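Local coordinates for malonyl CoA:acyl carrier protein malonyltransferase (Streptomyces coelicolor, PDB 1NM2), which probably transfers the malonyl group from malonyl-CoA to the holo acyl carrier protein, a loading step of fatty acid biosynthesis, at residues 183-186 against 191-194; 25-30 against 68-73. One frame throughout, in Å; residues are numbered along the deposited sequence.

Interaction 1. Residues 183-186 against 191-194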
loop_
_atom_site.group_PDB
_atom_site.type_symbol
_atom_site.label_atom_id
_atom_site.label_comp_id
_atom_site.label_asym_id
_atom_site.label_seq_id
_atom_site.Cartn_x
_atom_site.Cartn_y
_atom_site.Cartn_z
ATOM N N GLU A 183 17.727 -18.243 -12.289
ATOM C CA GLU A 183 18.674 -19.024 -13.072
ATOM C C GLU A 183 18.468 -18.760 -14.559
ATOM O O GLU A 183 19.421 -18.747 -15.338
ATOM C CB GLU A 183 18.509 -20.514 -12.746
ATOM C CG GLU A 183 19.056 -20.883 -11.363
ATOM C CD GLU A 183 18.589 -22.243 -10.866
ATOM O OE1 GLU A 183 18.761 -23.248 -11.590
ATOM O OE2 GLU A 183 18.053 -22.304 -9.738
ATOM N N ASP A 184 17.216 -18.545 -14.943
ATOM C CA ASP A 184 16.879 -18.250 -16.328
ATOM C C ASP A 184 16.111 -16.931 -16.329
ATOM O O ASP A 184 14.878 -16.906 -16.355
ATOM C CB ASP A 184 16.036 -19.379 -16.923
ATOM C CG ASP A 184 15.512 -19.051 -18.310
ATOM O OD1 ASP A 184 16.126 -18.209 -19.006
ATOM O OD2 ASP A 184 14.490 -19.645 -18.707
ATOM N N LYS A 185 16.864 -15.838 -16.293
ATOM C CA LYS A 185 16.291 -14.499 -16.251
ATOM C C LYS A 185 15.752 -14.020 -17.590
ATOM O O LYS A 185 16.170 -14.492 -18.650
ATOM C CB LYS A 185 17.339 -13.491 -15.775
ATOM C CG LYS A 185 17.925 -13.762 -14.395
ATOM C CD LYS A 185 18.863 -12.623 -13.992
ATOM C CE LYS A 185 19.531 -12.877 -12.644
ATOM N NZ LYS A 185 20.345 -14.120 -12.673
ATOM N N PRO A 186 14.798 -13.074 -17.554
ATOM C CA PRO A 186 14.239 -12.552 -18.804
ATOM C C PRO A 186 15.353 -11.732 -19.446
ATOM O O PRO A 186 16.224 -11.209 -18.745
ATOM C CB PRO A 186 13.086 -11.670 -18.332
ATOM C CG PRO A 186 12.674 -12.306 -17.022
ATOM C CD PRO A 186 14.014 -12.613 -16.394
ATOM N N LYS A 191 19.157 -8.427 -12.385
ATOM C CA LYS A 191 19.011 -9.074 -11.095
ATOM C C LYS A 191 17.568 -9.408 -10.749
ATOM O O LYS A 191 16.640 -8.687 -11.113
ATOM C CB LYS A 191 19.585 -8.130 -10.036
ATOM C CG LYS A 191 20.320 -8.759 -8.872
ATOM C CD LYS A 191 20.938 -7.644 -8.029
ATOM C CE LYS A 191 21.631 -8.158 -6.777
ATOM N NZ LYS A 191 22.195 -7.018 -5.991
ATOM N N VAL A 192 17.393 -10.522 -10.050
ATOM C CA VAL A 192 16.082 -10.951 -9.589
ATOM C C VAL A 192 16.238 -10.929 -8.074
ATOM O O VAL A 192 16.801 -11.848 -7.477
ATOM C CB VAL A 192 15.746 -12.365 -10.092
ATOM C CG1 VAL A 192 14.433 -12.843 -9.483
ATOM C CG2 VAL A 192 15.629 -12.347 -11.611
ATOM N N VAL A 193 15.755 -9.856 -7.462
ATOM C CA VAL A 193 15.890 -9.673 -6.025
ATOM C C VAL A 193 14.675 -10.074 -5.206
ATOM O O VAL A 193 13.597 -9.496 -5.345
ATOM C CB VAL A 193 16.240 -8.204 -5.704
ATOM C CG1 VAL A 193 16.567 -8.053 -4.223
ATOM C CG2 VAL A 193 17.406 -7.759 -6.565
ATOM N N PRO A 194 14.840 -11.075 -4.332
ATOM C CA PRO A 194 13.733 -11.534 -3.489
ATOM C C PRO A 194 13.325 -10.467 -2.478
ATOM O O PRO A 194 14.175 -9.843 -1.845
ATOM C CB PRO A 194 14.295 -12.799 -2.833
ATOM C CG PRO A 194 15.767 -12.544 -2.789
ATOM C CD PRO A 194 16.037 -11.911 -4.135
#

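Interaction 2. Residues 25-30 against 68-73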
loop_
_atom_site.group_PDB
_atom_site.type_symbol
_atom_site.label_atom_id
_atom_site.label_comp_id
_atom_site.label_asym_id
_atom_site.label_seq_id
_atom_site.Cartn_x
_atom_site.Cartn_y
_atom_site.Cartn_z
ATOM N N PRO A 25 0.667 16.113 20.286
ATOM C CA PRO A 25 -0.392 16.053 21.297
ATOM C C PRO A 25 -1.637 15.323 20.810
ATOM O O PRO A 25 -2.226 15.684 19.787
ATOM C CB PRO A 25 -0.651 17.530 21.622
ATOM C CG PRO A 25 -0.085 18.280 20.437
ATOM C CD PRO A 25 1.141 17.492 20.100
ATOM N N GLY A 26 -2.014 14.279 21.546
ATOM C CA GLY A 26 -3.183 13.495 21.198
ATOM C C GLY A 26 -2.887 12.233 20.404
ATOM O O GLY A 26 -3.688 11.301 20.414
ATOM N N ALA A 27 -1.741 12.193 19.730
ATOM C CA ALA A 27 -1.370 11.039 18.906
ATOM C C ALA A 27 -1.226 9.729 19.676
ATOM O O ALA A 27 -1.748 8.695 19.249
ATOM C CB ALA A 27 -0.080 11.337 18.140
ATOM N N ALA A 28 -0.506 9.757 20.791
ATOM C CA ALA A 28 -0.336 8.553 21.591
ATOM C C ALA A 28 -1.709 8.036 22.024
ATOM O O ALA A 28 -1.958 6.825 22.014
ATOM C CB ALA A 28 0.534 8.844 22.819
ATOM N N ASP A 29 -2.599 8.955 22.391
ATOM C CA ASP A 29 -3.946 8.580 22.820
ATOM C C ASP A 29 -4.732 7.863 21.713
ATOM O O ASP A 29 -5.333 6.813 21.952
ATOM C CB ASP A 29 -4.734 9.814 23.279
ATOM C CG ASP A 29 -4.137 10.468 24.520
ATOM O OD1 ASP A 29 -3.859 9.746 25.501
ATOM O OD2 ASP A 29 -3.959 11.706 24.520
ATOM N N ARG A 30 -4.729 8.421 20.505
ATOM C CA ARG A 30 -5.461 7.798 19.404
ATOM C C ARG A 30 -4.898 6.421 19.074
ATOM O O ARG A 30 -5.649 5.453 18.941
ATOM C CB ARG A 30 -5.429 8.680 18.145
ATOM C CG ARG A 30 -6.149 10.018 18.292
ATOM C CD ARG A 30 -6.417 10.671 16.931
ATOM N NE ARG A 30 -7.420 9.943 16.154
ATOM C CZ ARG A 30 -7.714 10.199 14.879
ATOM N NH1 ARG A 30 -7.077 11.169 14.231
ATOM N NH2 ARG A 30 -8.645 9.492 14.248
ATOM N N GLY A 68 -0.517 6.117 8.286
ATOM C CA GLY A 68 -1.114 6.915 7.227
ATOM C C GLY A 68 -2.288 7.746 7.707
ATOM O O GLY A 68 -2.406 8.933 7.374
ATOM N N ILE A 69 -3.165 7.129 8.490
ATOM C CA ILE A 69 -4.323 7.836 9.020
ATOM C C ILE A 69 -3.861 8.937 9.972
ATOM O O ILE A 69 -4.376 10.059 9.938
ATOM C CB ILE A 69 -5.260 6.888 9.796
ATOM C CG1 ILE A 69 -5.835 5.830 8.849
ATOM C CG2 ILE A 69 -6.381 7.686 10.440
ATOM C CD1 ILE A 69 -6.626 4.747 9.539
ATOM N N LEU A 70 -2.882 8.611 10.809
ATOM C CA LEU A 70 -2.354 9.559 11.780
ATOM C C LEU A 70 -1.670 10.765 11.135
ATOM O O LEU A 70 -1.924 11.905 11.529
ATOM C CB LEU A 70 -1.368 8.855 12.724
ATOM C CG LEU A 70 -0.938 9.611 13.985
ATOM C CD1 LEU A 70 -2.149 9.823 14.898
ATOM C CD2 LEU A 70 0.135 8.818 14.717
ATOM N N SER A 71 -0.807 10.526 10.149
ATOM C CA SER A 71 -0.112 11.635 9.505
ATOM C C SER A 71 -1.079 12.501 8.704
ATOM O O SER A 71 -0.953 13.728 8.682
ATOM C CB SER A 71 1.028 11.125 8.613
ATOM O OG SER A 71 0.583 10.171 7.668
ATOM N N ALA A 72 -2.050 11.868 8.055
ATOM C CA ALA A 72 -3.041 12.609 7.283
ATOM C C ALA A 72 -3.841 13.495 8.238
ATOM O O ALA A 72 -4.090 14.669 7.956
ATOM C CB ALA A 72 -3.968 11.655 6.569
ATOM N N ALA A 73 -4.241 12.925 9.369
ATOM C CA ALA A 73 -5.004 13.674 10.359
ATOM C C ALA A 73 -4.199 14.897 10.807
ATOM O O ALA A 73 -4.740 15.991 10.923
ATOM C CB ALA A 73 -5.331 12.781 11.551
#

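Interaction 1. Residues 183-186 against 191-194
K185 lies alongside V192, its methylene chain running past one methyl of the valine. The touching branch is CG2. V192 CG2 meets K185 CG at 3.9 Å and K185 CD at 4.0 Å. K185 CE comes 4.1 Å from V192 CG2 and also reaches the strand backbone, 4.1 Å from K191 CA. Every one of these contacts is van der Waals; no hydrogen bond joins the two segments. The side chains slide past each other in opposite directions. The lysine touches through CG, CD and CE, while its NZ is bonded elsewhere. V192 has CG1 anti to its backbone N (chi1 174°), which leaves CG2 beside that N and facing the lysine. The K185 chain is extended through chi3 and then bends at chi4 (60°). That bend turns NZ back to the carbonyl O of N182, near the end of helix 175-183, where it is hydrogen-bonded. Residues 183-186 link the second helix of the small ferredoxin-like subdomain, 175-183, to its last strand, 189-194, which lies at the edge of the mixed sheet. With an alanine at K185, V192 CG2 would probably lose its aliphatic cover and the N182 carbonyl its ammonium partner. Further out, P186 packs on L181 of the same helix and on S149 and H152 of helix 146-155. H152 NE2 also hydrogen-bonds D184 O. On the strand side, V192 touches N182 and S139. Backbone bonds of K191 with L142 and of V193 with A140 tie the strand to its antiparallel neighbour 136-143.

Interaction 2. Residues 25-30 against 68-73
A27 and L70 make the apolar part of this contact between helices 27-38 and 57-75. The methyl CB of A27 meets one branch of the leucine, L70 CD1, at 4.1 Å. Chi1 of L70, -167°, swings CG to the far side from the backbone N, and chi2 of 65° then sets CD1 against A27. Both residues are buried, and L70 also packs on V31 of the first helix and W21 of helix 19-22. Next to it, I69 packs on W34 of helix 27-38.

The second kind of contact is polar against apolar. R30 reaches over with its chain bent at chi3 (69°). R30 NH1 comes 3.6 Å from A73 CB, which sits at the guanidinium edge, near the plane of the group. The other terminal nitrogen, NH2, forms a salt bridge with D113.

In the backbone, G26 is the N-cap of helix 27-38, and G26 O accepts R30 N at 3.1 Å.

The methyl of A73 offers R30 no hydrogen-bond partner, and the charge of R30 is probably balanced by D113, outside both helices.

In the fold
Interaction 2 comes first along the chain and closes before interaction 1 opens. Their centres are 41 Å apart, the nearest atoms about 24 Å, and they lie on opposite sides of the chain's centre. They share no helix, strand or sheet, though all four segments belong to the acyl transferase domain. Interaction 1 sits at an outermost strand of the mixed sheet, in the small ferredoxin-like subdomain. Interaction 2 joins two helices of the large alpha/beta-hydrolase-like portion, whose parallel sheet includes strands 3-7 and 93-96. Each contact is local packing within its own subdomain, and neither bridges the two.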